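Long-range contacts in chitin oligosaccharide binding protein NagB2 (Paenibacillus sp. FPU-7, PDB 7EHU), which probably captures N,N'-diacetylchitobiose and N,N',N''-triacetylchitotriose outside the cell as a solute-binding protein, presumably handing them on for uptake: residues A43-A48 / G350-V355; A145-G150 / G275-S280; V294-F299 / K372-A377; N308-G313 / A379-A384. One frame throughout, in Å; residues are numbered along the deposited sequence.

Contact 1 of 4, residues A43-A48 / G350-V355; sequences AKNTLA and GRDNRV. With NAG (2-acetamido-2-deoxy-beta-D-glucopyranose), chain B.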
loop_
_atom_site.group_PDB
_atom_site.type_symbol
_atom_site.label_atom_id
_atom_site.label_comp_id
_atom_site.label_asym_id
_atom_site.label_seq_id
_atom_site.Cartn_x
_atom_site.Cartn_y
_atom_site.Cartn_z
ATOM N N ALA A 43 6.120 2.982 13.147
ATOM C CA ALA A 43 6.589 1.688 12.666
ATOM C C ALA A 43 7.598 1.045 13.606
ATOM O O ALA A 43 8.227 0.043 13.235
ATOM C CB ALA A 43 7.193 1.847 11.269
ATOM N N LYS A 44 7.748 1.582 14.820
ATOM C CA LYS A 44 8.773 1.100 15.742
ATOM C C LYS A 44 8.575 -0.371 16.103
ATOM O O LYS A 44 9.551 -1.108 16.288
ATOM C CB LYS A 44 8.804 1.962 17.012
ATOM C CG LYS A 44 9.631 3.250 16.887
ATOM C CD LYS A 44 9.625 4.056 18.190
ATOM C CE LYS A 44 10.103 5.497 17.997
ATOM N NZ LYS A 44 11.307 5.601 17.131
ATOM N N ASN A 45 7.322 -0.822 16.237
ATOM C CA ASN A 45 7.122 -2.226 16.578
ATOM C C ASN A 45 7.527 -3.128 15.416
ATOM O O ASN A 45 8.094 -4.213 15.620
ATOM C CB ASN A 45 5.665 -2.484 16.964
ATOM C CG ASN A 45 5.303 -1.916 18.325
ATOM O OD1 ASN A 45 6.158 -1.667 19.168
ATOM N ND2 ASN A 45 4.015 -1.715 18.536
ATOM N N THR A 46 7.247 -2.687 14.188
ATOM C CA THR A 46 7.652 -3.446 13.007
ATOM C C THR A 46 9.163 -3.545 12.929
ATOM O O THR A 46 9.707 -4.616 12.626
ATOM C CB THR A 46 7.093 -2.768 11.756
ATOM O OG1 THR A 46 5.688 -2.570 11.934
ATOM C CG2 THR A 46 7.300 -3.628 10.515
ATOM N N LEU A 47 9.851 -2.438 13.202
ATOM C CA LEU A 47 11.308 -2.454 13.230
ATOM C C LEU A 47 11.836 -3.374 14.326
ATOM O O LEU A 47 12.782 -4.135 14.100
ATOM C CB LEU A 47 11.848 -1.025 13.364
ATOM C CG LEU A 47 13.369 -0.867 13.479
ATOM C CD1 LEU A 47 14.076 -1.583 12.327
ATOM C CD2 LEU A 47 13.746 0.600 13.534
ATOM N N ALA A 48 11.244 -3.329 15.515
ATOM C CA ALA A 48 11.741 -4.169 16.601
ATOM C C ALA A 48 11.577 -5.646 16.261
ATOM O O ALA A 48 12.440 -6.469 16.579
ATOM C CB ALA A 48 11.012 -3.819 17.901
ATOM N N GLY A 350 -1.008 -9.794 16.219
ATOM C CA GLY A 350 -1.466 -9.632 17.588
ATOM C C GLY A 350 -1.185 -8.265 18.173
ATOM O O GLY A 350 -1.982 -7.762 18.962
ATOM N N ARG A 351 -0.059 -7.643 17.806
ATOM C CA ARG A 351 0.339 -6.351 18.363
ATOM C C ARG A 351 -0.009 -5.164 17.474
ATOM O O ARG A 351 -0.526 -4.151 17.951
ATOM C CB ARG A 351 1.843 -6.303 18.653
ATOM C CG ARG A 351 2.289 -4.969 19.284
ATOM C CD ARG A 351 3.801 -4.921 19.544
ATOM N NE ARG A 351 4.173 -5.587 20.794
ATOM C CZ ARG A 351 5.070 -5.134 21.669
ATOM N NH1 ARG A 351 5.721 -3.993 21.463
ATOM N NH2 ARG A 351 5.320 -5.838 22.763
ATOM N N ASP A 352 0.317 -5.243 16.197
ATOM C CA ASP A 352 0.176 -4.113 15.300
ATOM C C ASP A 352 -0.942 -4.288 14.324
ATOM O O ASP A 352 -1.075 -3.472 13.402
ATOM C CB ASP A 352 1.448 -3.870 14.525
ATOM C CG ASP A 352 2.271 -2.834 15.147
ATOM O OD1 ASP A 352 1.855 -2.264 16.198
ATOM O OD2 ASP A 352 3.288 -2.546 14.526
ATOM N N ASN A 353 -1.747 -5.341 14.491
ATOM C CA ASN A 353 -2.870 -5.533 13.610
ATOM C C ASN A 353 -2.384 -5.625 12.179
ATOM O O ASN A 353 -3.089 -5.207 11.261
ATOM C CB ASN A 353 -3.911 -4.425 13.789
ATOM C CG ASN A 353 -4.828 -4.698 14.969
ATOM O OD1 ASN A 353 -5.807 -5.430 14.853
ATOM N ND2 ASN A 353 -4.477 -4.170 16.113
ATOM N N ARG A 354 -1.160 -6.145 11.995
ATOM C CA ARG A 354 -0.610 -6.325 10.655
ATOM C C ARG A 354 -1.184 -7.604 10.034
ATOM O O ARG A 354 -1.200 -8.667 10.653
ATOM C CB ARG A 354 0.929 -6.306 10.686
ATOM C CG ARG A 354 1.559 -5.042 11.374
ATOM C CD ARG A 354 2.926 -4.541 10.806
ATOM N NE ARG A 354 4.026 -5.462 11.143
ATOM C CZ ARG A 354 4.629 -5.531 12.330
ATOM N NH1 ARG A 354 4.291 -4.747 13.358
ATOM N NH2 ARG A 354 5.575 -6.428 12.517
ATOM N N VAL A 355 -1.668 -7.475 8.810
ATOM C CA VAL A 355 -2.440 -8.488 8.092
ATOM C C VAL A 355 -1.532 -9.590 7.557
ATOM O O VAL A 355 -0.641 -9.277 6.766
ATOM C CB VAL A 355 -3.150 -7.794 6.915
ATOM C CG1 VAL A 355 -3.788 -8.779 5.972
ATOM C CG2 VAL A 355 -4.159 -6.764 7.403
HETATM C C1 NAG B . 3.856 -0.473 9.660
HETATM C C2 NAG B . 3.584 0.875 8.970
HETATM C C3 NAG B . 3.205 0.671 7.509
HETATM C C4 NAG B . 4.105 -0.345 6.812
HETATM C C5 NAG B . 4.335 -1.571 7.682
HETATM C C6 NAG B . 5.331 -2.540 7.098
HETATM C C7 NAG B . 2.617 2.693 10.352
HETATM C C8 NAG B . 1.351 3.210 10.986
HETATM N N2 NAG B . 2.498 1.556 9.658
HETATM O O1 NAG B . 4.323 -0.277 10.950
HETATM O O3 NAG B . 3.235 1.943 6.863
HETATM O O4 NAG B . 3.406 -0.853 5.676
HETATM O O5 NAG B . 4.828 -1.172 8.962
HETATM O O6 NAG B . 6.510 -1.883 6.665
HETATM O O7 NAG B . 3.690 3.295 10.437
HETATM O O HOH W 1 4.911 -0.603 14.276
#

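Contact 2 of 4, residues A145-G150 / G275-S280; sequences AGFVEG and GSWATS. With NAG (2-acetamido-2-deoxy-beta-D-glucopyranose), chain B; NAG (2-acetamido-2-deoxy-beta-D-glucopyranose), chain C; NAG (2-acetamido-2-deoxy-beta-D-glucopyranose), chain D.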
loop_
_atom_site.group_PDB
_atom_site.type_symbol
_atom_site.label_atom_id
_atom_site.label_comp_id
_atom_site.label_asym_id
_atom_site.label_seq_id
_atom_site.Cartn_x
_atom_site.Cartn_y
_atom_site.Cartn_z
ATOM N N ALA A 145 2.972 -8.859 4.294
ATOM C CA ALA A 145 1.623 -8.671 4.789
ATOM C C ALA A 145 0.717 -8.599 3.575
ATOM O O ALA A 145 1.178 -8.442 2.446
ATOM C CB ALA A 145 1.499 -7.374 5.591
ATOM N N GLY A 146 -0.589 -8.721 3.817
ATOM C CA GLY A 146 -1.597 -8.335 2.852
ATOM C C GLY A 146 -2.086 -6.914 3.117
ATOM O O GLY A 146 -1.773 -6.317 4.130
ATOM N N PHE A 147 -2.864 -6.374 2.181
ATOM C CA PHE A 147 -3.491 -5.077 2.391
ATOM C C PHE A 147 -4.848 -5.029 1.708
ATOM O O PHE A 147 -5.104 -5.729 0.726
ATOM C CB PHE A 147 -2.627 -3.886 1.891
ATOM C CG PHE A 147 -2.713 -3.652 0.400
ATOM C CD1 PHE A 147 -1.983 -4.435 -0.501
ATOM C CD2 PHE A 147 -3.537 -2.671 -0.099
ATOM C CE1 PHE A 147 -2.090 -4.228 -1.858
ATOM C CE2 PHE A 147 -3.645 -2.462 -1.475
ATOM C CZ PHE A 147 -2.942 -3.252 -2.348
ATOM N N VAL A 148 -5.711 -4.169 2.251
ATOM C CA VAL A 148 -6.810 -3.575 1.503
ATOM C C VAL A 148 -6.741 -2.071 1.748
ATOM O O VAL A 148 -6.124 -1.612 2.717
ATOM C CB VAL A 148 -8.200 -4.115 1.906
ATOM C CG1 VAL A 148 -8.359 -5.560 1.445
ATOM C CG2 VAL A 148 -8.462 -3.966 3.388
ATOM N N GLU A 149 -7.387 -1.296 0.859
ATOM C CA GLU A 149 -7.588 0.135 1.046
ATOM C C GLU A 149 -9.076 0.407 1.139
ATOM O O GLU A 149 -9.867 -0.248 0.463
ATOM C CB GLU A 149 -6.930 0.966 -0.071
ATOM C CG GLU A 149 -5.411 0.816 -0.085
ATOM C CD GLU A 149 -4.693 1.618 -1.130
ATOM O OE1 GLU A 149 -5.314 2.503 -1.780
ATOM O OE2 GLU A 149 -3.473 1.342 -1.311
ATOM N N GLY A 150 -9.425 1.366 1.993
ATOM C CA GLY A 150 -10.810 1.716 2.233
ATOM C C GLY A 150 -10.875 2.896 3.177
ATOM O O GLY A 150 -9.854 3.492 3.508
ATOM N N GLY A 275 -4.547 2.402 3.535
ATOM C CA GLY A 275 -4.328 0.986 3.582
ATOM C C GLY A 275 -4.411 0.423 4.980
ATOM O O GLY A 275 -4.282 1.133 5.980
ATOM N N SER A 276 -4.603 -0.892 5.046
ATOM C CA SER A 276 -4.839 -1.554 6.326
ATOM C C SER A 276 -3.607 -1.563 7.200
ATOM O O SER A 276 -3.725 -1.812 8.405
ATOM C CB SER A 276 -5.455 -2.928 6.127
ATOM O OG SER A 276 -4.750 -3.678 5.163
ATOM N N TRP A 277 -2.446 -1.237 6.637
ATOM C CA TRP A 277 -1.214 -1.068 7.415
ATOM C C TRP A 277 -1.248 0.168 8.307
ATOM O O TRP A 277 -0.344 0.336 9.130
ATOM C CB TRP A 277 -0.004 -0.997 6.441
ATOM C CG TRP A 277 -0.122 0.209 5.537
ATOM C CD1 TRP A 277 0.084 1.521 5.878
ATOM C CD2 TRP A 277 -0.548 0.228 4.165
ATOM N NE1 TRP A 277 -0.198 2.350 4.826
ATOM C CE2 TRP A 277 -0.589 1.578 3.759
ATOM C CE3 TRP A 277 -0.897 -0.766 3.248
ATOM C CZ2 TRP A 277 -0.982 1.951 2.480
ATOM C CZ3 TRP A 277 -1.278 -0.394 1.978
ATOM C CH2 TRP A 277 -1.309 0.952 1.600
ATOM N N ALA A 278 -2.292 0.994 8.194
ATOM C CA ALA A 278 -2.447 2.172 9.044
ATOM C C ALA A 278 -3.147 1.859 10.359
ATOM O O ALA A 278 -3.200 2.724 11.237
ATOM C CB ALA A 278 -3.274 3.238 8.306
ATOM N N THR A 279 -3.711 0.652 10.514
ATOM C CA THR A 279 -4.563 0.370 11.670
ATOM C C THR A 279 -3.864 0.649 12.990
ATOM O O THR A 279 -4.475 1.198 13.915
ATOM C CB THR A 279 -5.067 -1.071 11.617
ATOM O OG1 THR A 279 -5.945 -1.190 10.507
ATOM C CG2 THR A 279 -5.813 -1.467 12.894
ATOM N N SER A 280 -2.596 0.243 13.117
ATOM C CA SER A 280 -1.927 0.403 14.406
ATOM C C SER A 280 -1.888 1.870 14.828
ATOM O O SER A 280 -2.010 2.184 16.015
ATOM C CB SER A 280 -0.503 -0.150 14.379
ATOM O OG SER A 280 0.256 0.478 13.361
HETATM C C1 NAG B . 3.856 -0.473 9.660
HETATM C C2 NAG B . 3.584 0.875 8.970
HETATM C C3 NAG B . 3.205 0.671 7.509
HETATM C C4 NAG B . 4.105 -0.345 6.812
HETATM C C5 NAG B . 4.335 -1.571 7.682
HETATM C C6 NAG B . 5.331 -2.540 7.098
HETATM C C7 NAG B . 2.617 2.693 10.352
HETATM C C8 NAG B . 1.351 3.210 10.986
HETATM N N2 NAG B . 2.498 1.556 9.658
HETATM O O1 NAG B . 4.323 -0.277 10.950
HETATM O O3 NAG B . 3.235 1.943 6.863
HETATM O O4 NAG B . 3.406 -0.853 5.676
HETATM O O5 NAG B . 4.828 -1.172 8.962
HETATM O O6 NAG B . 6.510 -1.883 6.665
HETATM O O7 NAG B . 3.690 3.295 10.437
HETATM C C1 NAG C . 3.770 -0.372 4.391
HETATM C C2 NAG C . 3.115 -1.327 3.409
HETATM C C3 NAG C . 3.218 -0.797 1.982
HETATM C C4 NAG C . 2.788 0.660 1.889
HETATM C C5 NAG C . 3.544 1.461 2.941
HETATM C C6 NAG C . 3.167 2.920 3.004
HETATM C C7 NAG C . 3.232 -3.699 4.126
HETATM C C8 NAG C . 4.072 -4.936 4.107
HETATM N N2 NAG C . 3.746 -2.638 3.489
HETATM O O3 NAG C . 2.414 -1.631 1.161
HETATM O O4 NAG C . 3.148 1.179 0.612
HETATM O O5 NAG C . 3.255 0.908 4.231
HETATM O O6 NAG C . 3.983 3.614 3.941
HETATM O O7 NAG C . 2.134 -3.674 4.674
HETATM C C1 NAG D . 2.114 1.483 -0.281
HETATM C C2 NAG D . 2.730 2.170 -1.476
HETATM C C3 NAG D . 1.694 2.362 -2.582
HETATM C C4 NAG D . 1.033 1.031 -2.924
HETATM C C5 NAG D . 0.472 0.378 -1.664
HETATM C C6 NAG D . -0.108 -0.999 -1.907
HETATM C C7 NAG D . 4.658 3.652 -1.182
HETATM C C8 NAG D . 5.123 5.032 -0.802
HETATM N N2 NAG D . 3.343 3.439 -1.120
HETATM O O3 NAG D . 2.352 2.914 -3.715
HETATM O O4 NAG D . -0.048 1.197 -3.837
HETATM O O5 NAG D . 1.519 0.253 -0.688
HETATM O O6 NAG D . 0.863 -1.899 -2.419
HETATM O O7 NAG D . 5.442 2.773 -1.544
HETATM O O HOH W 2 -2.061 -4.024 5.415
#

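Contact 3 of 4, residues V294-F299 / K372-A377; sequences VGYFRF and KAIGEA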
loop_
_atom_site.group_PDB
_atom_site.type_symbol
_atom_site.label_atom_id
_atom_site.label_comp_id
_atom_site.label_asym_id
_atom_site.label_seq_id
_atom_site.Cartn_x
_atom_site.Cartn_y
_atom_site.Cartn_z
ATOM N N VAL A 294 -14.226 4.306 16.055
ATOM C CA VAL A 294 -13.735 4.166 14.685
ATOM C C VAL A 294 -14.394 2.948 14.022
ATOM O O VAL A 294 -14.566 1.887 14.638
ATOM C CB VAL A 294 -12.184 4.128 14.630
ATOM C CG1 VAL A 294 -11.599 2.980 15.480
ATOM C CG2 VAL A 294 -11.685 4.080 13.210
ATOM N N GLY A 295 -14.784 3.118 12.765
ATOM C CA GLY A 295 -15.331 2.070 11.932
ATOM C C GLY A 295 -14.643 2.073 10.584
ATOM O O GLY A 295 -13.642 2.781 10.368
ATOM N N TYR A 296 -15.198 1.316 9.639
ATOM C CA TYR A 296 -14.566 1.159 8.341
ATOM C C TYR A 296 -15.624 0.836 7.306
ATOM O O TYR A 296 -16.573 0.110 7.603
ATOM C CB TYR A 296 -13.572 0.011 8.402
ATOM C CG TYR A 296 -12.697 -0.184 7.197
ATOM C CD1 TYR A 296 -11.491 0.491 7.074
ATOM C CD2 TYR A 296 -13.042 -1.092 6.196
ATOM C CE1 TYR A 296 -10.658 0.268 6.008
ATOM C CE2 TYR A 296 -12.214 -1.323 5.126
ATOM C CZ TYR A 296 -11.022 -0.634 5.034
ATOM O OH TYR A 296 -10.182 -0.912 3.979
ATOM N N PHE A 297 -15.432 1.337 6.085
ATOM C CA PHE A 297 -16.250 0.912 4.959
ATOM C C PHE A 297 -15.417 0.908 3.685
ATOM O O PHE A 297 -14.544 1.762 3.489
ATOM C CB PHE A 297 -17.547 1.731 4.787
ATOM C CG PHE A 297 -17.369 3.222 4.664
ATOM C CD1 PHE A 297 -17.322 4.030 5.790
ATOM C CD2 PHE A 297 -17.312 3.829 3.398
ATOM C CE1 PHE A 297 -17.205 5.416 5.676
ATOM C CE2 PHE A 297 -17.183 5.217 3.278
ATOM C CZ PHE A 297 -17.135 6.008 4.427
ATOM N N ARG A 298 -15.700 -0.066 2.826
ATOM C CA ARG A 298 -15.052 -0.093 1.537
ATOM C C ARG A 298 -15.615 1.020 0.656
ATOM O O ARG A 298 -16.662 1.609 0.924
ATOM C CB ARG A 298 -15.184 -1.463 0.890
ATOM C CG ARG A 298 -16.498 -1.778 0.269
ATOM C CD ARG A 298 -16.370 -3.009 -0.670
ATOM N NE ARG A 298 -17.684 -3.518 -1.008
ATOM C CZ ARG A 298 -18.358 -4.430 -0.313
ATOM N NH1 ARG A 298 -17.842 -4.997 0.767
ATOM N NH2 ARG A 298 -19.558 -4.783 -0.722
ATOM N N PHE A 299 -14.859 1.353 -0.370
ATOM C CA PHE A 299 -15.247 2.422 -1.270
ATOM C C PHE A 299 -16.689 2.198 -1.737
ATOM O O PHE A 299 -17.037 1.081 -2.127
ATOM C CB PHE A 299 -14.287 2.480 -2.468
ATOM C CG PHE A 299 -14.455 3.741 -3.264
ATOM C CD1 PHE A 299 -15.409 3.821 -4.276
ATOM C CD2 PHE A 299 -13.717 4.874 -2.962
ATOM C CE1 PHE A 299 -15.611 4.995 -4.963
ATOM C CE2 PHE A 299 -13.933 6.045 -3.648
ATOM C CZ PHE A 299 -14.876 6.099 -4.648
ATOM N N LYS A 372 -11.801 -6.516 12.650
ATOM C CA LYS A 372 -12.986 -7.287 12.284
ATOM C C LYS A 372 -13.790 -6.540 11.222
ATOM O O LYS A 372 -14.261 -7.143 10.251
ATOM C CB LYS A 372 -13.837 -7.571 13.529
ATOM C CG LYS A 372 -15.149 -8.342 13.241
ATOM C CD LYS A 372 -16.029 -8.489 14.487
ATOM C CE LYS A 372 -17.213 -9.436 14.270
ATOM N NZ LYS A 372 -18.259 -9.338 15.338
ATOM N N ALA A 373 -13.947 -5.222 11.388
ATOM C CA ALA A 373 -14.693 -4.432 10.412
ATOM C C ALA A 373 -13.994 -4.402 9.053
ATOM O O ALA A 373 -14.654 -4.465 8.010
ATOM C CB ALA A 373 -14.893 -3.013 10.940
ATOM N N ILE A 374 -12.665 -4.284 9.040
ATOM C CA ILE A 374 -11.949 -4.330 7.765
ATOM C C ILE A 374 -12.141 -5.695 7.116
ATOM O O ILE A 374 -12.400 -5.807 5.908
ATOM C CB ILE A 374 -10.456 -3.994 7.954
ATOM C CG1 ILE A 374 -10.281 -2.553 8.429
ATOM C CG2 ILE A 374 -9.651 -4.206 6.671
ATOM C CD1 ILE A 374 -8.938 -2.313 9.096
ATOM N N GLY A 375 -12.055 -6.755 7.925
ATOM C CA GLY A 375 -12.279 -8.097 7.413
ATOM C C GLY A 375 -13.659 -8.266 6.810
ATOM O O GLY A 375 -13.813 -8.911 5.767
ATOM N N GLU A 376 -14.680 -7.684 7.446
ATOM C CA GLU A 376 -16.043 -7.806 6.934
ATOM C C GLU A 376 -16.192 -7.083 5.601
ATOM O O GLU A 376 -16.861 -7.584 4.687
ATOM C CB GLU A 376 -17.036 -7.280 7.973
ATOM C CG GLU A 376 -17.212 -8.223 9.161
ATOM C CD GLU A 376 -17.907 -7.586 10.349
ATOM O OE1 GLU A 376 -18.248 -8.330 11.289
ATOM O OE2 GLU A 376 -18.112 -6.352 10.352
ATOM N N ALA A 377 -15.550 -5.919 5.464
ATOM C CA ALA A 377 -15.588 -5.181 4.203
ATOM C C ALA A 377 -14.893 -5.947 3.080
ATOM O O ALA A 377 -15.341 -5.904 1.927
ATOM C CB ALA A 377 -14.949 -3.803 4.417
HETATM O O HOH W 3 -17.103 -3.239 7.818
#

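Contact 4 of 4, residues N308-G313 / A379-A384; sequences NLINGG and ASAKAA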
loop_
_atom_site.group_PDB
_atom_site.type_symbol
_atom_site.label_atom_id
_atom_site.label_comp_id
_atom_site.label_asym_id
_atom_site.label_seq_id
_atom_site.Cartn_x
_atom_site.Cartn_y
_atom_site.Cartn_z
ATOM N N ASN A 308 -18.772 -3.111 -5.744
ATOM C CA ASN A 308 -18.503 -4.148 -4.750
ATOM C C ASN A 308 -17.096 -4.713 -4.818
ATOM O O ASN A 308 -16.842 -5.812 -4.326
ATOM C CB ASN A 308 -19.556 -5.247 -4.782
ATOM C CG ASN A 308 -20.898 -4.696 -4.500
ATOM O OD1 ASN A 308 -21.120 -4.191 -3.404
ATOM N ND2 ASN A 308 -21.810 -4.769 -5.463
ATOM N N LEU A 309 -16.171 -3.966 -5.387
ATOM C CA LEU A 309 -14.768 -4.346 -5.400
ATOM C C LEU A 309 -14.016 -3.639 -4.278
ATOM O O LEU A 309 -14.421 -2.582 -3.805
ATOM C CB LEU A 309 -14.139 -3.975 -6.744
ATOM C CG LEU A 309 -14.800 -4.591 -7.971
ATOM C CD1 LEU A 309 -14.072 -4.151 -9.233
ATOM C CD2 LEU A 309 -14.806 -6.101 -7.889
ATOM N N ILE A 310 -12.905 -4.226 -3.861
ATOM C CA ILE A 310 -12.048 -3.597 -2.865
ATOM C C ILE A 310 -10.607 -3.631 -3.354
ATOM O O ILE A 310 -10.143 -4.650 -3.864
ATOM C CB ILE A 310 -12.217 -4.217 -1.463
ATOM C CG1 ILE A 310 -11.529 -3.371 -0.387
ATOM C CG2 ILE A 310 -11.736 -5.658 -1.446
ATOM C CD1 ILE A 310 -11.882 -3.791 1.030
ATOM N N ASN A 311 -9.910 -2.520 -3.229
ATOM C CA ASN A 311 -8.494 -2.507 -3.572
ATOM C C ASN A 311 -7.737 -3.341 -2.546
ATOM O O ASN A 311 -7.859 -3.091 -1.342
ATOM C CB ASN A 311 -8.016 -1.057 -3.549
ATOM C CG ASN A 311 -6.532 -0.865 -3.880
ATOM O OD1 ASN A 311 -5.918 0.058 -3.358
ATOM N ND2 ASN A 311 -5.969 -1.671 -4.772
ATOM N N GLY A 312 -6.970 -4.330 -3.001
ATOM C CA GLY A 312 -6.187 -5.113 -2.063
ATOM C C GLY A 312 -5.382 -6.174 -2.770
ATOM O O GLY A 312 -5.522 -6.400 -3.976
ATOM N N GLY A 313 -4.542 -6.833 -1.987
ATOM C CA GLY A 313 -3.660 -7.865 -2.508
ATOM C C GLY A 313 -2.502 -8.098 -1.557
ATOM O O GLY A 313 -2.539 -7.687 -0.403
ATOM N N ALA A 379 -14.364 -9.379 3.022
ATOM C CA ALA A 379 -15.035 -10.657 2.809
ATOM C C ALA A 379 -16.308 -10.496 1.993
ATOM O O ALA A 379 -16.637 -11.368 1.177
ATOM C CB ALA A 379 -15.356 -11.289 4.162
ATOM N N SER A 380 -17.058 -9.418 2.215
ATOM C CA SER A 380 -18.308 -9.230 1.490
ATOM C C SER A 380 -18.110 -8.603 0.114
ATOM O O SER A 380 -19.092 -8.466 -0.619
ATOM C CB SER A 380 -19.258 -8.335 2.291
ATOM O OG SER A 380 -18.549 -7.218 2.781
ATOM N N ALA A 381 -16.891 -8.194 -0.240
ATOM C CA ALA A 381 -16.625 -7.674 -1.574
ATOM C C ALA A 381 -16.715 -8.790 -2.605
ATOM O O ALA A 381 -16.433 -9.956 -2.320
ATOM C CB ALA A 381 -15.219 -7.080 -1.631
ATOM N N LYS A 382 -17.130 -8.421 -3.819
ATOM C CA LYS A 382 -17.180 -9.379 -4.922
ATOM C C LYS A 382 -15.788 -9.908 -5.240
ATOM O O LYS A 382 -15.606 -11.109 -5.485
ATOM C CB LYS A 382 -17.782 -8.673 -6.143
ATOM C CG LYS A 382 -17.704 -9.418 -7.474
ATOM C CD LYS A 382 -18.277 -8.554 -8.607
ATOM C CE LYS A 382 -18.662 -9.379 -9.833
ATOM N NZ LYS A 382 -19.756 -8.717 -10.622
ATOM N N ALA A 383 -14.793 -9.031 -5.229
ATOM C CA ALA A 383 -13.420 -9.364 -5.579
ATOM C C ALA A 383 -12.530 -8.198 -5.177
ATOM O O ALA A 383 -13.008 -7.103 -4.869
ATOM C CB ALA A 383 -13.279 -9.622 -7.081
ATOM N N ALA A 384 -11.227 -8.445 -5.202
ATOM C CA ALA A 384 -10.232 -7.397 -5.012
ATOM C C ALA A 384 -9.590 -7.021 -6.344
ATOM O O ALA A 384 -9.629 -7.784 -7.317
ATOM C CB ALA A 384 -9.143 -7.845 -4.034
#

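Contact 1 of 4, residues A43-A48 / G350-V355
Asn45, in the first turn of helix 44-60, faces Asp352 at the close of helix 342-352, their CA atoms 7.3 Å apart. The amide of Asn45 works both ways. Its ND2 sends a nearly straight bond (176°) over 3.2 Å to Asp352 OD1, reaching that oxygen from above the carboxylate plane. Its OD1 takes a weak bond, 3.3 Å long, from Arg351 NH1 at the guanidinium edge; the two side chains cross at about a right angle. Two helix ends some 300 residues apart thus meet at the sugar site of a solute-binding-protein fold, where Ala43 and Thr46 line the pocket. Thr46 OG1, anti to its own carbonyl carbon (chi1 -52°), is hydrogen-bonded to O1 of the chain B NAG at 2.8 Å. A water accepts from Thr46 N and donates to Asp352 OD2. Arg354, in one of two deposited conformers, spreads its guanidinium beneath Thr46 CB; its NH1 salt bridge to Asp352 OD2 is therefore tentative. Thr42 and Asn38 add further bonds to the same sugar.

Contact 2 of 4, residues A145-G150 / G275-S280
Trp277 turns its rim toward strand 145-150: Phe147 CB meets CZ3 at 3.7 Å and Glu149 OE2 meets CH2 at 3.6 Å, both near the indole plane. Gly275 CA lies over one face. The opposite face carries the chain C NAG, whose C4 sits 3.8 Å above the ring plane, over its centre. The carboxylate of Glu149 stands almost perpendicular to the indole, at 89°. Phe147 runs side by side with Trp277, and one face of its ring receives C6 of the chain D NAG. Trp277 CG, held between the backbone N and the carbonyl carbon (chi1 63°), is thereby set 3.7 Å from O4 of the chain B NAG. NE1 is hydrogen-bonded to Tyr257 OH. The two segments are joined by Val148 N, which donates to Ser276 OG at 3.1 Å, and by a weak return bond from Ser276 N to Val148 O; Glu149 and Gly275 form an antiparallel non-hydrogen-bonded pair. An alanine at Trp277 would probably leave the chain C sugar without its flat support and open a gap beside Phe147. Trp277 O also accepts from N2 of the chain B NAG at 3.1 Å, nearly straight at 170°. An apolar platform under the pyranose and a carbonyl for the acetamido N-H together are consistent with a pocket suited to N-acetylated chitin oligosaccharides.

Contact 3 of 4, residues V294-F299 / K372-A377
Tyr296 is roofed by Ile374, whose CG1 stands 3.5 Å from the ring centroid and 11° off the normal, a CH-pi contact over the middle of the face. The arrangement is a helix laid on a sheet, as in the alpha/beta domains of solute-binding proteins: strand 294-297 and helix 372-377 run almost parallel, at 12°, with axes 7.5 Å apart. Ala377 CB comes to the ring edge, 3.8 Å from Tyr296 CE2, while Ala373 CB touches Tyr296 CB at 4.2 Å. Tyr296 CG, anti to the backbone N (chi1 -172°), leads off toward the helix, and the ring lies against Ile374. Arg298 sends NH1 to a lone pair of Ala377 O at 2.9 Å. An alanine at Tyr296 would keep the CB contact with Ala373 but would probably leave Ile374 CG1 and Ala377 CB facing a gap. Farther out, Tyr152 meets the tyrosine ring edge-to-face, and Val148 touches both Tyr296 and Ile374. A water donates to Ala373 O and weakly to Tyr296 O. Arg298 also hydrogen-bonds Ser380 OG through NH1 and Asn308 OD1 through NH2.

Contact 4 of 4, residues N308-G313 / A379-A384
Lys382 N donates to Asn308 O over 2.7 Å with an N-H...O angle of 145°, while the CB atoms of Ala381 and Lys382 come up against the same oxygen. Farther along, Ala383 O takes a hydrogen bond from Ile310 N at 3.1 Å, the donor lying in the carbonyl plane, and a further, weaker CA-H...O contact from Leu309 CA at 3.3 Å. Ile310 O in turn takes a CA-H...O contact from Ala384 CA at 3.0 Å, so that the carbonyls of Asn308 and Ile310 accept while Ile310 N donates. On the 379-384 side the flanking side chains are mostly alanines, met by the larger Leu309 and Ile310. Leu309 reaches Ala383 CB with its CD2 tip, at 3.9 Å. On the other face, Ile310 lays CG2 against Ala381 CB at 3.8 Å and more distantly against Ala384 CB; CG1 is anti to the backbone N (chi1 -169°), which leaves CG2 as the branch that meets the alanines. Asn308 OD1 is held from outside by Arg298, and Asn311 ND2 donates to Phe385 O. Ile310 and Ala384 form a parallel bridge, and this pairing of strands linked through helices is consistent with the alpha/beta architecture of solute-binding proteins.

The four contacts illustrate how chemistry follows position. Contact 2 is wholly buried and nearest the chain's centre, and aromatic surface dominates there; contacts 1, 3 and 4 are only partly buried. Contacts 1 and 2 share the chain B NAG and touch through Val355 and Gly146, yet the first meets the sugar with a hydroxyl among charged groups and the second by the carbonyl of Trp277, whose ring face carries the next sugar. Contacts 2, 3 and 4 reach one sheet, strand 138-154 neighbouring both 294-297 and 309-320. Contact 3 covers it with a helix by apolar packing, whereas contact 4 extends it by backbone bonds. Contacts 3 and 4 are tied through Arg298.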